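Local coordinates for oxysterol-binding protein homolog 1 (Saccharomyces cerevisiae, PDB 5H28) that carries sterols and other lipids between membranes and, through the ankyrin repeats contained in this fragment, binds NVJ1 to reach the nucleus-vacuole junction, at residues 160-163 and 164-168; 186-189 and 190-193; 199-202 and 203-207; 245-248 and 249-253. All coordinates share one frame; numbering follows the deposited sequence.

Contact 1: residues 160-163 and 164-168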
loop_
_atom_site.group_PDB
_atom_site.type_symbol
_atom_site.label_atom_id
_atom_site.label_comp_id
_atom_site.label_asym_id
_atom_site.label_seq_id
_atom_site.Cartn_x
_atom_site.Cartn_y
_atom_site.Cartn_z
ATOM N N PHE A 160 -16.659 8.423 1.787
ATOM C CA PHE A 160 -16.452 6.981 1.724
ATOM C C PHE A 160 -15.714 6.518 0.475
ATOM O O PHE A 160 -14.981 5.535 0.521
ATOM C CB PHE A 160 -17.791 6.248 1.862
ATOM C CG PHE A 160 -18.357 6.291 3.255
ATOM C CD1 PHE A 160 -17.728 5.614 4.298
ATOM C CD2 PHE A 160 -19.504 7.024 3.530
ATOM C CE1 PHE A 160 -18.233 5.670 5.594
ATOM C CE2 PHE A 160 -20.019 7.088 4.822
ATOM C CZ PHE A 160 -19.382 6.409 5.858
ATOM N N GLY A 161 -15.899 7.217 -0.639
ATOM C CA GLY A 161 -15.190 6.837 -1.847
ATOM C C GLY A 161 -13.695 6.989 -1.626
ATOM O O GLY A 161 -12.908 6.096 -1.939
ATOM N N HIS A 162 -13.301 8.132 -1.074
ATOM C CA HIS A 162 -11.892 8.402 -0.803
ATOM C C HIS A 162 -11.354 7.404 0.224
ATOM O O HIS A 162 -10.251 6.881 0.068
ATOM C CB HIS A 162 -11.728 9.834 -0.290
ATOM C CG HIS A 162 -10.312 10.322 -0.281
ATOM N ND1 HIS A 162 -9.973 11.600 0.110
ATOM C CD2 HIS A 162 -9.148 9.706 -0.599
ATOM C CE1 HIS A 162 -8.663 11.748 0.036
ATOM N NE2 HIS A 162 -8.139 10.615 -0.392
ATOM N N LEU A 163 -12.133 7.134 1.271
ATOM C CA LEU A 163 -11.713 6.182 2.298
ATOM C C LEU A 163 -11.463 4.800 1.703
ATOM O O LEU A 163 -10.523 4.115 2.095
ATOM C CB LEU A 163 -12.773 6.075 3.397
ATOM C CG LEU A 163 -12.868 7.253 4.367
ATOM C CD1 LEU A 163 -14.131 7.122 5.204
ATOM C CD2 LEU A 163 -11.637 7.282 5.257
ATOM N N GLU A 164 -12.311 4.399 0.759
ATOM C CA GLU A 164 -12.161 3.101 0.108
ATOM C C GLU A 164 -10.810 3.023 -0.603
ATOM O O GLU A 164 -10.104 2.022 -0.504
ATOM C CB GLU A 164 -13.282 2.881 -0.910
ATOM C CG GLU A 164 -14.662 2.606 -0.326
ATOM C CD GLU A 164 -14.758 1.255 0.361
ATOM O OE1 GLU A 164 -14.166 0.280 -0.149
ATOM O OE2 GLU A 164 -15.439 1.162 1.404
ATOM N N SER A 165 -10.457 4.087 -1.318
ATOM C CA SER A 165 -9.190 4.132 -2.043
ATOM C C SER A 165 -7.983 4.111 -1.105
ATOM O O SER A 165 -6.951 3.511 -1.415
ATOM C CB SER A 165 -9.129 5.381 -2.927
ATOM O OG SER A 165 -9.992 5.262 -4.048
ATOM N N ILE A 166 -8.109 4.765 0.044
ATOM C CA ILE A 166 -7.013 4.812 1.003
ATOM C C ILE A 166 -6.747 3.462 1.654
ATOM O O ILE A 166 -5.608 3.004 1.698
ATOM C CB ILE A 166 -7.287 5.847 2.111
ATOM C CG1 ILE A 166 -7.356 7.248 1.503
ATOM C CG2 ILE A 166 -6.191 5.790 3.174
ATOM C CD1 ILE A 166 -7.902 8.285 2.453
ATOM N N LEU A 167 -7.795 2.817 2.153
ATOM C CA LEU A 167 -7.610 1.537 2.820
ATOM C C LEU A 167 -7.373 0.350 1.891
ATOM O O LEU A 167 -6.890 -0.691 2.337
ATOM C CB LEU A 167 -8.791 1.255 3.758
ATOM C CG LEU A 167 -8.944 2.279 4.893
ATOM C CD1 LEU A 167 -9.961 1.785 5.902
ATOM C CD2 LEU A 167 -7.605 2.495 5.580
ATOM N N SER A 168 -7.700 0.501 0.611
ATOM C CA SER A 168 -7.493 -0.584 -0.345
ATOM C C SER A 168 -6.070 -0.574 -0.906
ATOM O O SER A 168 -5.668 -1.494 -1.614
ATOM C CB SER A 168 -8.510 -0.490 -1.489
ATOM O OG SER A 168 -8.413 0.750 -2.171
#
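H162 swings its CG to the far side from its own backbone N (chi1 -167°), which places the imidazole ring on the flank of the helix where I166 stands. I166 keeps CG1 beside its backbone N, opposite the carbonyl carbon (chi1 -64°), and reaches back to the previous turn. The two side chains meet at an angle. The methyl CD1 of I166 lies over one face of the imidazole, 3.9 Å from the ring centroid of H162, in a CH-pi contact. Its closest ring atom is H162 CD2, at 3.6 Å from I166 CD1. The same pair is tied through the backbone, where I166 N donates to H162 O at 3.0 Å. E164 keeps its CG beside its own backbone N, where it rests 3.1 Å from F160 O; a bend at chi2 then turns the carboxylate. Near the end of the helix two donors meet at E164 O. S168 OG donates to it at 2.7 Å, and S168 N adds a weak bond. The polar ends of H162 and E164 turn to other helices: H162 NE2 bonds E150 OE1, and E164 OE2 accepts from W204 NE1. The bond to E150 pins the ring at its nitrogen while I166 packs against its face. This limits its rotation, and the nearby carboxylate would probably favour a protonated imidazole.

Contact 2: residues 186-189 and 190-193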
loop_
_atom_site.group_PDB
_atom_site.type_symbol
_atom_site.label_atom_id
_atom_site.label_comp_id
_atom_site.label_asym_id
_atom_site.label_seq_id
_atom_site.Cartn_x
_atom_site.Cartn_y
_atom_site.Cartn_z
ATOM N N GLY A 186 -3.215 12.692 17.804
ATOM C CA GLY A 186 -2.986 11.702 18.838
ATOM C C GLY A 186 -4.219 10.844 19.072
ATOM O O GLY A 186 -4.198 9.926 19.888
ATOM N N ASP A 187 -5.294 11.130 18.341
ATOM C CA ASP A 187 -6.542 10.389 18.490
ATOM C C ASP A 187 -6.640 9.162 17.591
ATOM O O ASP A 187 -5.932 9.045 16.592
ATOM C CB ASP A 187 -7.749 11.295 18.210
ATOM C CG ASP A 187 -7.820 12.491 19.142
ATOM O OD1 ASP A 187 -7.484 12.351 20.337
ATOM O OD2 ASP A 187 -8.234 13.573 18.676
ATOM N N THR A 188 -7.534 8.252 17.966
ATOM C CA THR A 188 -7.781 7.021 17.226
ATOM C C THR A 188 -9.155 7.184 16.575
ATOM O O THR A 188 -10.126 7.587 17.224
ATOM C CB THR A 188 -7.720 5.819 18.177
ATOM O OG1 THR A 188 -6.431 5.796 18.804
ATOM C CG2 THR A 188 -7.924 4.517 17.419
ATOM N N VAL A 189 -9.233 6.858 15.291
ATOM C CA VAL A 189 -10.447 7.083 14.523
ATOM C C VAL A 189 -11.765 6.484 15.013
ATOM O O VAL A 189 -12.774 7.189 15.055
ATOM C CB VAL A 189 -10.203 6.733 13.029
ATOM C CG1 VAL A 189 -10.047 5.239 12.846
ATOM C CG2 VAL A 189 -11.330 7.294 12.173
ATOM N N LEU A 190 -11.787 5.211 15.387
ATOM C CA LEU A 190 -13.040 4.628 15.861
ATOM C C LEU A 190 -13.560 5.410 17.065
ATOM O O LEU A 190 -14.733 5.786 17.110
ATOM C CB LEU A 190 -12.858 3.147 16.230
ATOM C CG LEU A 190 -14.106 2.437 16.773
ATOM C CD1 LEU A 190 -15.292 2.664 15.832
ATOM C CD2 LEU A 190 -13.815 0.945 16.947
ATOM N N HIS A 191 -12.681 5.662 18.032
ATOM C CA HIS A 191 -13.060 6.403 19.230
ATOM C C HIS A 191 -13.675 7.755 18.885
ATOM O O HIS A 191 -14.692 8.150 19.462
ATOM C CB HIS A 191 -11.839 6.607 20.128
ATOM C CG HIS A 191 -11.138 5.334 20.484
ATOM N ND1 HIS A 191 -10.573 4.510 19.535
ATOM C CD2 HIS A 191 -10.916 4.742 21.681
ATOM C CE1 HIS A 191 -10.031 3.463 20.134
ATOM N NE2 HIS A 191 -10.225 3.579 21.435
ATOM N N GLU A 192 -13.065 8.457 17.937
ATOM C CA GLU A 192 -13.571 9.761 17.546
ATOM C C GLU A 192 -14.974 9.689 16.968
ATOM O O GLU A 192 -15.792 10.561 17.234
ATOM C CB GLU A 192 -12.620 10.429 16.552
ATOM C CG GLU A 192 -11.269 10.759 17.164
ATOM C CD GLU A 192 -11.404 11.485 18.490
ATOM O OE1 GLU A 192 -12.019 12.571 18.515
ATOM O OE2 GLU A 192 -10.898 10.974 19.511
ATOM N N PHE A 193 -15.276 8.649 16.197
ATOM C CA PHE A 193 -16.614 8.554 15.636
ATOM C C PHE A 193 -17.641 8.024 16.623
ATOM O O PHE A 193 -18.840 8.223 16.444
ATOM C CB PHE A 193 -16.588 7.764 14.329
ATOM C CG PHE A 193 -16.129 8.591 13.168
ATOM C CD1 PHE A 193 -17.003 9.485 12.549
ATOM C CD2 PHE A 193 -14.806 8.550 12.745
ATOM C CE1 PHE A 193 -16.565 10.326 11.536
ATOM C CE2 PHE A 193 -14.354 9.391 11.730
ATOM C CZ PHE A 193 -15.237 10.283 11.123
HETATM O O HOH W 1 -10.615 14.321 20.265
HETATM O O HOH W 2 -9.121 8.908 20.329
#
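E192 OE2 lies 3.4 Å from D187 CB and is held by two partners: a water (water 2) that donates to E192 OE2 at 2.8 Å, and K195 NZ in a salt bridge. Water 2 also accepts from T188 N at 2.9 Å, which links the E192 carboxylate to the backbone just before the helix. The D187 and E192 carboxylates stack with planes 15° apart, and their like charges come close, with D187 OD1 3.8 Å from E192 OE2. Water 1 donates to both D187 OD2 and E192 OE1, the latter at 2.8 Å, which probably eases the repulsion. R217 pairs with D187 OD1, so each acid has a cation of its own. T188, at the N-cap position, makes no capping bond with its side chain. It runs alongside H191 instead, with T188 CG2 3.4 Å from H191 ND1. That nitrogen is buried without a polar partner. H191 NE2 bonds K214 O, which is consistent with a neutral ring carrying its proton on NE2. V189 CG2 meets the F193 ring at its edge, 3.7 Å from F193 CE2. T188 to H191 read Thr-Val-Leu-His, matching the TPLH-type start of an ankyrin repeat's first helix. Helix 199-207 packs on V189 and F193 through L205, and F151 and F155 of helix 130-156 also touch V189.

Contact 3: residues 199-202 and 203-207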
loop_
_atom_site.group_PDB
_atom_site.type_symbol
_atom_site.label_atom_id
_atom_site.label_comp_id
_atom_site.label_asym_id
_atom_site.label_seq_id
_atom_site.Cartn_x
_atom_site.Cartn_y
_atom_site.Cartn_z
ATOM N N VAL A 199 -22.954 6.364 13.792
ATOM C CA VAL A 199 -22.958 4.901 13.792
ATOM C C VAL A 199 -22.571 4.264 12.460
ATOM O O VAL A 199 -21.874 3.248 12.438
ATOM C CB VAL A 199 -24.330 4.351 14.239
ATOM C CG1 VAL A 199 -24.270 2.835 14.361
ATOM C CG2 VAL A 199 -24.721 4.962 15.580
ATOM N N ILE A 200 -23.011 4.846 11.352
ATOM C CA ILE A 200 -22.666 4.295 10.050
ATOM C C ILE A 200 -21.150 4.295 9.866
ATOM O O ILE A 200 -20.579 3.299 9.417
ATOM C CB ILE A 200 -23.338 5.087 8.902
ATOM C CG1 ILE A 200 -24.847 4.831 8.925
ATOM C CG2 ILE A 200 -22.744 4.681 7.556
ATOM C CD1 ILE A 200 -25.610 5.558 7.843
ATOM N N MET A 201 -20.494 5.396 10.221
ATOM C CA MET A 201 -19.044 5.448 10.082
ATOM C C MET A 201 -18.394 4.437 11.022
ATOM O O MET A 201 -17.414 3.787 10.656
ATOM C CB MET A 201 -18.507 6.848 10.383
ATOM C CG MET A 201 -16.981 6.956 10.280
ATOM S SD MET A 201 -16.315 6.531 8.647
ATOM C CE MET A 201 -16.654 8.046 7.770
ATOM N N CYS A 202 -18.930 4.305 12.233
ATOM C CA CYS A 202 -18.374 3.339 13.176
ATOM C C CYS A 202 -18.444 1.936 12.573
ATOM O O CYS A 202 -17.468 1.191 12.622
ATOM C CB CYS A 202 -19.132 3.372 14.507
ATOM S SG CYS A 202 -18.783 4.818 15.536
ATOM N N ARG A 203 -19.595 1.583 12.000
ATOM C CA ARG A 203 -19.767 0.268 11.384
ATOM C C ARG A 203 -18.764 0.075 10.252
ATOM O O ARG A 203 -18.160 -0.990 10.125
ATOM C CB ARG A 203 -21.190 0.111 10.836
ATOM C CG ARG A 203 -22.279 0.036 11.894
ATOM C CD ARG A 203 -23.656 -0.030 11.240
ATOM N NE ARG A 203 -24.740 0.026 12.220
ATOM C CZ ARG A 203 -25.062 -0.964 13.044
ATOM N NH1 ARG A 203 -24.390 -2.107 13.010
ATOM N NH2 ARG A 203 -26.050 -0.809 13.914
ATOM N N TRP A 204 -18.583 1.108 9.435
ATOM C CA TRP A 204 -17.650 1.043 8.312
ATOM C C TRP A 204 -16.228 0.812 8.818
ATOM O O TRP A 204 -15.490 -0.016 8.288
ATOM C CB TRP A 204 -17.696 2.345 7.506
ATOM C CG TRP A 204 -16.979 2.265 6.182
ATOM C CD1 TRP A 204 -17.523 1.934 4.971
ATOM C CD2 TRP A 204 -15.587 2.507 5.941
ATOM N NE1 TRP A 204 -16.557 1.959 3.994
ATOM C CE2 TRP A 204 -15.359 2.305 4.561
ATOM C CE3 TRP A 204 -14.509 2.872 6.758
ATOM C CZ2 TRP A 204 -14.094 2.457 3.978
ATOM C CZ3 TRP A 204 -13.251 3.023 6.178
ATOM C CH2 TRP A 204 -13.057 2.815 4.801
ATOM N N LEU A 205 -15.843 1.548 9.855
ATOM C CA LEU A 205 -14.506 1.411 10.411
ATOM C C LEU A 205 -14.277 0.014 10.977
ATOM O O LEU A 205 -13.227 -0.588 10.746
ATOM C CB LEU A 205 -14.283 2.474 11.489
ATOM C CG LEU A 205 -14.213 3.913 10.962
ATOM C CD1 LEU A 205 -14.287 4.881 12.125
ATOM C CD2 LEU A 205 -12.930 4.113 10.154
ATOM N N LEU A 206 -15.263 -0.508 11.702
ATOM C CA LEU A 206 -15.152 -1.840 12.282
ATOM C C LEU A 206 -14.988 -2.892 11.195
ATOM O O LEU A 206 -14.198 -3.823 11.342
ATOM C CB LEU A 206 -16.391 -2.161 13.126
ATOM C CG LEU A 206 -16.445 -1.627 14.562
ATOM C CD1 LEU A 206 -15.429 -2.356 15.416
ATOM C CD2 LEU A 206 -16.183 -0.145 14.585
ATOM N N GLU A 207 -15.723 -2.743 10.097
ATOM C CA GLU A 207 -15.626 -3.715 9.014
ATOM C C GLU A 207 -14.305 -3.604 8.259
ATOM O O GLU A 207 -13.934 -4.510 7.513
ATOM C CB GLU A 207 -16.808 -3.571 8.044
ATOM C CG GLU A 207 -16.935 -2.221 7.368
ATOM C CD GLU A 207 -18.070 -2.181 6.359
ATOM O OE1 GLU A 207 -17.987 -2.902 5.343
ATOM O OE2 GLU A 207 -19.045 -1.431 6.587
#
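Backbone bonds come first: R203 N donates to V199 O at 2.9 Å, and L205 N to M201 O at 2.9 Å. W204 N to I200 O follows the same helical pattern. The apolar contacts lie one turn apart. M201 CG touches L205 CD1 at 3.9 Å, and L205 CG lies 3.2 Å from M201 O. The bend at chi2 (59°) brings the M201 sulfur near W204. M201 SD is 4.5 Å from W204 CE3, an oblique Met-aromatic contact. A serine in place of L205 lacks the branch that meets M201 CG, and would probably open a gap facing V189 and F193 of helix 189-196. The third kind is apolar against charged. V199 and R203 run side by side, with V199 CG1 3.6 Å from R203 NE. R203 is extended from CG to NE, and its NH2 forms a salt bridge with E245 of helix 241-256. On another flank the polar edge of W204 faces helix 160-167. The helix therefore bonds through polar tips to the helices on two flanks, while M201 and L205 pack mainly against apolar side chains.

Contact 4: residues 245-248 and 249-253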
loop_
_atom_site.group_PDB
_atom_site.type_symbol
_atom_site.label_atom_id
_atom_site.label_comp_id
_atom_site.label_asym_id
_atom_site.label_seq_id
_atom_site.Cartn_x
_atom_site.Cartn_y
_atom_site.Cartn_z
ATOM N N GLU A 245 -27.962 1.881 20.092
ATOM C CA GLU A 245 -27.480 1.235 18.875
ATOM C C GLU A 245 -25.959 1.136 18.906
ATOM O O GLU A 245 -25.381 0.096 18.584
ATOM C CB GLU A 245 -27.909 2.039 17.641
ATOM C CG GLU A 245 -27.623 1.337 16.314
ATOM C CD GLU A 245 -27.903 2.206 15.095
ATOM O OE1 GLU A 245 -28.768 3.101 15.176
ATOM O OE2 GLU A 245 -27.263 1.979 14.048
ATOM N N LEU A 246 -25.318 2.226 19.305
ATOM C CA LEU A 246 -23.866 2.288 19.373
ATOM C C LEU A 246 -23.306 1.298 20.398
ATOM O O LEU A 246 -22.302 0.626 20.146
ATOM C CB LEU A 246 -23.437 3.717 19.714
ATOM C CG LEU A 246 -21.965 4.073 19.527
ATOM C CD1 LEU A 246 -21.521 3.709 18.119
ATOM C CD2 LEU A 246 -21.769 5.560 19.781
ATOM N N LYS A 247 -23.955 1.212 21.554
ATOM C CA LYS A 247 -23.520 0.293 22.600
ATOM C C LYS A 247 -23.649 -1.142 22.100
ATOM O O LYS A 247 -22.731 -1.951 22.260
ATOM C CB LYS A 247 -24.369 0.489 23.860
ATOM C CG LYS A 247 -23.973 -0.399 25.029
ATOM C CD LYS A 247 -24.804 -0.083 26.261
ATOM C CE LYS A 247 -24.374 -0.920 27.455
ATOM N NZ LYS A 247 -25.160 -0.593 28.680
ATOM N N LYS A 248 -24.787 -1.453 21.487
ATOM C CA LYS A 248 -25.030 -2.790 20.956
ATOM C C LYS A 248 -24.015 -3.150 19.874
ATOM O O LYS A 248 -23.534 -4.282 19.819
ATOM C CB LYS A 248 -26.450 -2.880 20.391
ATOM C CG LYS A 248 -27.536 -2.819 21.452
ATOM C CD LYS A 248 -27.476 -4.045 22.350
ATOM C CE LYS A 248 -28.477 -3.962 23.488
ATOM N NZ LYS A 248 -28.170 -2.839 24.415
ATOM N N LEU A 249 -23.698 -2.186 19.015
ATOM C CA LEU A 249 -22.733 -2.399 17.938
ATOM C C LEU A 249 -21.360 -2.760 18.493
ATOM O O LEU A 249 -20.733 -3.727 18.062
ATOM C CB LEU A 249 -22.609 -1.138 17.077
ATOM C CG LEU A 249 -21.426 -1.109 16.103
ATOM C CD1 LEU A 249 -21.586 -2.199 15.055
ATOM C CD2 LEU A 249 -21.342 0.257 15.443
ATOM N N LEU A 250 -20.891 -1.976 19.453
ATOM C CA LEU A 250 -19.585 -2.223 20.040
ATOM C C LEU A 250 -19.537 -3.509 20.861
ATOM O O LEU A 250 -18.504 -4.176 20.909
ATOM C CB LEU A 250 -19.159 -1.017 20.881
ATOM C CG LEU A 250 -18.945 0.236 20.025
ATOM C CD1 LEU A 250 -18.756 1.451 20.912
ATOM C CD2 LEU A 250 -17.734 0.035 19.120
ATOM N N GLU A 251 -20.646 -3.868 21.502
ATOM C CA GLU A 251 -20.678 -5.100 22.285
ATOM C C GLU A 251 -20.574 -6.295 21.346
ATOM O O GLU A 251 -19.854 -7.257 21.621
ATOM C CB GLU A 251 -21.962 -5.172 23.118
ATOM C CG GLU A 251 -21.939 -4.239 24.319
ATOM C CD GLU A 251 -23.259 -4.172 25.061
ATOM O OE1 GLU A 251 -23.289 -3.558 26.149
ATOM O OE2 GLU A 251 -24.265 -4.721 24.560
ATOM N N ARG A 252 -21.293 -6.220 20.231
ATOM C CA ARG A 252 -21.282 -7.275 19.223
ATOM C C ARG A 252 -19.892 -7.377 18.603
ATOM O O ARG A 252 -19.352 -8.473 18.433
ATOM C CB ARG A 252 -22.309 -6.968 18.127
ATOM C CG ARG A 252 -22.287 -7.943 16.959
ATOM C CD ARG A 252 -23.308 -7.566 15.891
ATOM N NE ARG A 252 -23.246 -8.476 14.749
ATOM C CZ ARG A 252 -24.043 -8.413 13.687
ATOM N NH1 ARG A 252 -23.901 -9.290 12.701
ATOM N NH2 ARG A 252 -24.982 -7.479 13.607
ATOM N N ALA A 253 -19.316 -6.227 18.269
ATOM C CA ALA A 253 -17.991 -6.183 17.661
ATOM C C ALA A 253 -16.942 -6.751 18.604
ATOM O O ALA A 253 -15.988 -7.392 18.166
ATOM C CB ALA A 253 -17.636 -4.749 17.282
#
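K247 and E251 make the close part of this contact, one helical turn apart. The lysine is extended and crosses the carboxylate obliquely, with K247 CE 3.1 Å from E251 OE1. K247 CG also sits 3.4 Å from E251 OE1. E251 keeps CG beside its own backbone N (chi1 -74°), which lays the chain back over the previous turn and brings E251 CG within 3.2 Å of K247 O. The charged ends are looser. K247 NZ stands 4.3 Å from E251 OE1, beyond a salt bridge, so any attraction is probably only a weak, longer-range one. K248 runs beside E251 in the same direction, and its NZ is also beyond a salt bridge from E251 OE2. A weak hydrogen bond joins K248 NZ to N232. Without the carboxylate, as with an alanine at E251, both lysines would probably lose their nearby negative charge, and K247 would be freer to turn. The leucines touch one another lightly: L246 CD1 is 4.4 Å from L249 CD2. They are packed mainly by other parts of the fold. V194 and V226 touch both L246 and L250, and R203 touches L249. On the exposed side R252 is extended and pairs with E256. Backbone bonds such as E251 N to K247 O, at 2.9 Å, run underneath. Leucines inward and lysine, glutamate and arginine outward mark an amphipathic helix, here laid against helices 189-196 and 199-207 of the predicted third ankyrin repeat.

The four contacts follow one another along the chain. None nests in or crosses another, and none closes a loop, since the two segments of each are continuous. Contact 1 lies on helix 160-167. Contact 2 spans the start of helix 189-196, and contact 3 lies on the next helix, 199-207, within the same predicted ankyrin repeat. Contact 4 comes after a longer connection, on helix 241-256. Contact 3 is the one that touches all the others. It packs on contact 2 where L190 meets L206, on contact 1 where L167 meets W204, and on contact 4 where L206 meets A253. Contacts 1 and 4 do not touch; their centres are about 24 Å apart.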